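Local coordinates for 3-oxoacyl-(Acyl-carrier protein) synthase (Burkholderia xenovorans, PDB 4EFI) that probably catalyses the condensation of an acyl group with a carrier-bound malonyl unit to lengthen fatty acyl chains, as thiolase-fold 3-oxoacyl synthases do, at residues G16-V22 with M179-S185; E321-M327 with A339-P345. All coordinates share one frame; numbering follows the deposited sequence.

Contact 1: G16-V22 with M179-S185. With FMT (formic acid), chain D.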
# COMPACT_ATOMS: atom_id res chain seq x y z
N GLY A 16 -7.76 20.32 7.61
CA GLY A 16 -7.24 21.31 6.70
C GLY A 16 -6.57 20.75 5.46
O GLY A 16 -5.94 21.50 4.72
N ALA A 17 -6.72 19.45 5.21
CA ALA A 17 -6.13 18.81 4.03
C ALA A 17 -7.07 17.76 3.49
O ALA A 17 -7.80 17.14 4.25
CB ALA A 17 -4.80 18.16 4.40
N ARG A 18 -7.04 17.55 2.18
CA ARG A 18 -7.90 16.57 1.54
C ARG A 18 -7.15 15.85 0.43
O ARG A 18 -6.20 16.38 -0.16
CB ARG A 18 -9.15 17.24 0.94
CG ARG A 18 -8.86 18.27 -0.14
CD ARG A 18 -10.13 18.98 -0.65
NE ARG A 18 -10.91 18.15 -1.57
CZ ARG A 18 -10.64 18.01 -2.87
NH1 ARG A 18 -11.40 17.23 -3.62
NH2 ARG A 18 -9.61 18.64 -3.41
N ILE A 19 -7.58 14.62 0.16
CA ILE A 19 -7.14 13.92 -1.02
C ILE A 19 -7.77 14.60 -2.23
O ILE A 19 -8.99 14.79 -2.30
CB ILE A 19 -7.53 12.43 -0.97
CG1 ILE A 19 -6.82 11.75 0.19
CG2 ILE A 19 -7.20 11.76 -2.29
CD1 ILE A 19 -7.27 10.31 0.44
N ALA A 20 -6.93 14.96 -3.20
CA ALA A 20 -7.37 15.65 -4.41
C ALA A 20 -7.43 14.75 -5.65
O ALA A 20 -8.06 15.13 -6.64
CB ALA A 20 -6.44 16.83 -4.67
N GLY A 21 -6.78 13.60 -5.63
CA GLY A 21 -6.75 12.70 -6.78
C GLY A 21 -5.85 11.53 -6.49
O GLY A 21 -4.96 11.64 -5.63
N VAL A 22 -6.06 10.41 -7.19
CA VAL A 22 -5.22 9.22 -7.03
C VAL A 22 -5.10 8.53 -8.39
O VAL A 22 -6.10 8.31 -9.07
CB VAL A 22 -5.84 8.19 -6.06
CG1 VAL A 22 -4.87 7.02 -5.81
CG2 VAL A 22 -6.28 8.81 -4.74
N MET A 179 0.35 7.39 -7.28
CA MET A 179 0.56 8.75 -6.84
C MET A 179 -0.76 9.31 -6.33
O MET A 179 -1.76 9.24 -7.02
CB MET A 179 1.13 9.63 -7.97
CG MET A 179 1.69 10.96 -7.46
SD MET A 179 3.30 10.76 -6.62
CE MET A 179 4.39 10.76 -8.03
N THR A 180 -0.72 9.87 -5.12
CA THR A 180 -1.86 10.52 -4.47
C THR A 180 -1.53 11.98 -4.27
O THR A 180 -0.43 12.33 -3.81
CB THR A 180 -2.15 9.87 -3.09
OG1 THR A 180 -2.50 8.50 -3.27
CG2 THR A 180 -3.30 10.58 -2.36
N ALA A 181 -2.47 12.85 -4.63
CA ALA A 181 -2.33 14.30 -4.45
C ALA A 181 -3.09 14.70 -3.21
O ALA A 181 -4.24 14.32 -3.03
CB ALA A 181 -2.92 15.05 -5.64
N LEU A 182 -2.45 15.51 -2.37
CA LEU A 182 -3.08 16.12 -1.21
C LEU A 182 -3.03 17.62 -1.36
O LEU A 182 -2.05 18.16 -1.83
CB LEU A 182 -2.36 15.75 0.09
CG LEU A 182 -2.14 14.29 0.38
CD1 LEU A 182 -1.38 14.19 1.70
CD2 LEU A 182 -3.45 13.52 0.46
N GLU A 183 -4.08 18.31 -0.91
CA GLU A 183 -4.14 19.77 -0.99
C GLU A 183 -4.80 20.38 0.25
O GLU A 183 -5.69 19.78 0.85
CB GLU A 183 -4.90 20.24 -2.25
CG GLU A 183 -4.73 21.74 -2.55
CD GLU A 183 -5.30 22.17 -3.89
OE1 GLU A 183 -6.33 21.62 -4.31
OE2 GLU A 183 -4.70 23.09 -4.49
N THR A 184 -4.37 21.57 0.61
CA THR A 184 -5.04 22.37 1.60
C THR A 184 -6.55 22.45 1.27
O THR A 184 -6.94 22.58 0.10
CB THR A 184 -4.33 23.77 1.71
OG1 THR A 184 -4.98 24.60 2.67
CG2 THR A 184 -4.28 24.46 0.38
N SER A 185 -7.38 22.34 2.31
CA SER A 185 -8.84 22.39 2.21
C SER A 185 -9.38 23.29 3.31
O SER A 185 -8.79 23.39 4.38
CB SER A 185 -9.41 20.99 2.36
OG SER A 185 -9.16 20.48 3.65
C FMT D . -10.56 20.33 5.75
O1 FMT D . -10.51 20.13 6.95
O2 FMT D . -10.94 19.34 4.94
O HOH W 1 -4.97 24.00 5.52

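Contact 2: E321-M327 with A339-P345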
# COMPACT_ATOMS: atom_id res chain seq x y z
N GLU A 321 -19.90 11.15 -5.57
CA GLU A 321 -20.19 11.47 -4.19
C GLU A 321 -18.95 11.50 -3.32
O GLU A 321 -17.92 10.92 -3.64
CB GLU A 321 -21.21 10.49 -3.61
CG GLU A 321 -22.48 10.36 -4.43
CD GLU A 321 -23.45 11.52 -4.23
OE1 GLU A 321 -23.22 12.33 -3.31
OE2 GLU A 321 -24.44 11.61 -4.99
N THR A 322 -19.09 12.20 -2.21
CA THR A 322 -18.18 12.08 -1.08
C THR A 322 -18.40 10.70 -0.46
O THR A 322 -19.54 10.32 -0.16
CB THR A 322 -18.47 13.17 -0.05
OG1 THR A 322 -18.36 14.46 -0.65
CG2 THR A 322 -17.54 13.06 1.12
N LEU A 323 -17.32 9.94 -0.31
CA LEU A 323 -17.35 8.63 0.31
C LEU A 323 -16.73 8.70 1.68
O LEU A 323 -15.71 9.36 1.88
CB LEU A 323 -16.57 7.61 -0.52
CG LEU A 323 -17.05 7.40 -1.96
CD1 LEU A 323 -16.28 6.25 -2.58
CD2 LEU A 323 -18.57 7.13 -2.04
N GLN A 324 -17.36 8.04 2.64
CA GLN A 324 -16.80 7.83 3.96
C GLN A 324 -16.00 6.55 3.92
O GLN A 324 -16.53 5.47 3.70
CB GLN A 324 -17.92 7.71 5.00
CG GLN A 324 -17.41 7.46 6.43
CD GLN A 324 -16.63 8.63 6.98
OE1 GLN A 324 -16.78 9.75 6.52
NE2 GLN A 324 -15.78 8.37 7.97
N LEU A 325 -14.69 6.68 4.08
CA LEU A 325 -13.81 5.54 3.96
C LEU A 325 -13.00 5.24 5.21
O LEU A 325 -12.53 6.15 5.90
CB LEU A 325 -12.81 5.80 2.83
CG LEU A 325 -13.45 6.07 1.45
CD1 LEU A 325 -12.38 6.42 0.44
CD2 LEU A 325 -14.23 4.87 0.99
N GLY A 326 -12.80 3.94 5.45
CA GLY A 326 -11.82 3.47 6.41
C GLY A 326 -10.75 2.70 5.67
O GLY A 326 -11.05 1.99 4.71
N MET A 327 -9.49 2.86 6.08
CA MET A 327 -8.35 2.24 5.40
C MET A 327 -7.50 1.56 6.45
O MET A 327 -7.25 2.15 7.49
CB MET A 327 -7.50 3.28 4.66
CG MET A 327 -8.29 4.10 3.68
SD MET A 327 -7.26 5.28 2.84
CE MET A 327 -8.47 6.30 1.99
N ALA A 339 -6.64 4.87 8.58
CA ALA A 339 -7.12 6.21 8.27
C ALA A 339 -8.62 6.13 8.14
O ALA A 339 -9.16 5.19 7.55
CB ALA A 339 -6.52 6.71 6.98
N ALA A 340 -9.32 7.13 8.65
CA ALA A 340 -10.75 7.23 8.48
C ALA A 340 -11.05 8.66 8.15
O ALA A 340 -10.74 9.56 8.92
CB ALA A 340 -11.47 6.83 9.75
N LEU A 341 -11.68 8.88 7.00
CA LEU A 341 -11.93 10.22 6.52
C LEU A 341 -12.91 10.19 5.34
O LEU A 341 -13.14 9.15 4.71
CB LEU A 341 -10.63 10.93 6.10
CG LEU A 341 -10.00 10.53 4.77
CD1 LEU A 341 -8.81 11.42 4.47
CD2 LEU A 341 -9.59 9.08 4.72
N ALA A 342 -13.48 11.36 5.04
CA ALA A 342 -14.28 11.59 3.85
C ALA A 342 -13.37 11.88 2.66
O ALA A 342 -12.38 12.62 2.77
CB ALA A 342 -15.25 12.72 4.07
N VAL A 343 -13.70 11.32 1.51
CA VAL A 343 -12.94 11.51 0.29
C VAL A 343 -13.88 11.75 -0.89
O VAL A 343 -14.83 11.00 -1.09
CB VAL A 343 -12.10 10.27 -0.03
CG1 VAL A 343 -11.32 10.48 -1.31
CG2 VAL A 343 -11.16 9.90 1.14
N GLY A 344 -13.63 12.80 -1.67
CA GLY A 344 -14.38 13.04 -2.88
C GLY A 344 -15.52 14.03 -2.71
O GLY A 344 -15.75 14.56 -1.61
N PRO A 345 -16.26 14.29 -3.79
CA PRO A 345 -16.05 13.65 -5.10
C PRO A 345 -14.74 14.01 -5.76
O PRO A 345 -14.23 15.12 -5.57
CB PRO A 345 -17.22 14.17 -5.94
CG PRO A 345 -17.69 15.40 -5.26
CD PRO A 345 -17.37 15.25 -3.81

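Contact 1: G16-V22 with M179-S185
Ile19 and Leu182 meet on the buried face of this antiparallel strand pair, CG1 of Ile19 lying 3.8 Å from CD2 of Leu182. Ile19 turns CG1 anti to its carbonyl carbon (chi1 -64°), and its other branch, CG2, comes 4.1 Å from Thr180 CG2. Branched aliphatics suit this face, since helix 130-143 covers it with Leu135 and Ile142, while Tyr131 takes the Thr180 hydroxyl in a hydrogen bond. Further along, Ala20 N and Gly21 O both bond to Ala181, Ala20 N reaching Ala181 O at 2.8 Å. Two residues facing one are consistent with a beta bulge, in the sheet of the N-terminal half of the thiolase fold. Here small side chains pack under Trp83, with Ala20 CB 4.1 Å from Ala181 CB. The other end is looser and wetter. Arg18 is modelled in two positions there, and Glu183 OE2 forms a salt bridge with Arg149. Gly16, whose positive phi (91°) fits a residue without CB, gives its N-H to O1 of a formic acid molecule at 2.8 Å, probably carried over from the crystallisation liquor, and a water donates to Gly16 O.

Contact 2: E321-M327 with A339-P345
Met327 lies across from Ala339, and its side chain then runs along the hairpin toward Leu341. Met327 CB sits 3.8 Å from Ala339 O, beside the small Ala339 CB, and CG still skirts that same oxygen. CG stands anti to the carbonyl carbon of Met327 (chi1 -55°); beyond it the chain is extended, so SD carries the methyl onward and CE ends 4.1 Å from Leu341 CD2, the two side chains meeting at a slant. An unbranched, flexible methionine can span this distance, and Tyr131 and Leu135 of helix 130-143 pack against it. Next on the same face, Leu325 CD1 meets Val343 CG2 at 3.8 Å, roughly at a right angle, and Leu318 of helix 315-320 touches Val343 as well. Aliphatic residues alternate onto this face because it is buried beneath helices.

Between the strands, Leu323, Leu325 and Met327 each exchange a pair of backbone hydrogen bonds with Val343, Leu341 and Ala339 respectively; Leu323 N to Val343 O is short and nearly straight (2.8 Å, 175°).

Past the regular ladder, Thr322 continues the pairing with its side chain. Its OG1 donates to Gly344 O at 2.8 Å, coming from above the carbonyl plane, and its CG2 rests 3.7 Å from Ala342 CB at the exposed end of the pair. Gly344 has a positive phi (97°), and having no CB it avoids crowding against Glu321 O and the carbonyl before it. A cis peptide bond then leads into Pro345, whose CD lies 3.4 Å from Thr322 OG1. The whole is an antiparallel beta hairpin, its two strands neighbours in the mixed sheet of the C-terminal half of a thiolase fold.

How the contacts relate
From the N terminus, strand 10-15 enters one sheet, and the chain then crosses at once into the other as strand 17-26. Contact 1 closes a long loop of 156 residues, bringing this early strand beside strand 176-184. Contact 2 opens only later and closes a short hairpin excursion, so the two loops follow in series and neither nest nor cross. They belong to different sheets of the fold, and helix 130-143, carried within the long loop, packs against both. The sheets also meet directly where Ile19 CD1 comes 4.0 Å from Val343 CG2. Beyond contact 2 the chain returns as strand 349-353 to the edge beside strand 17-26.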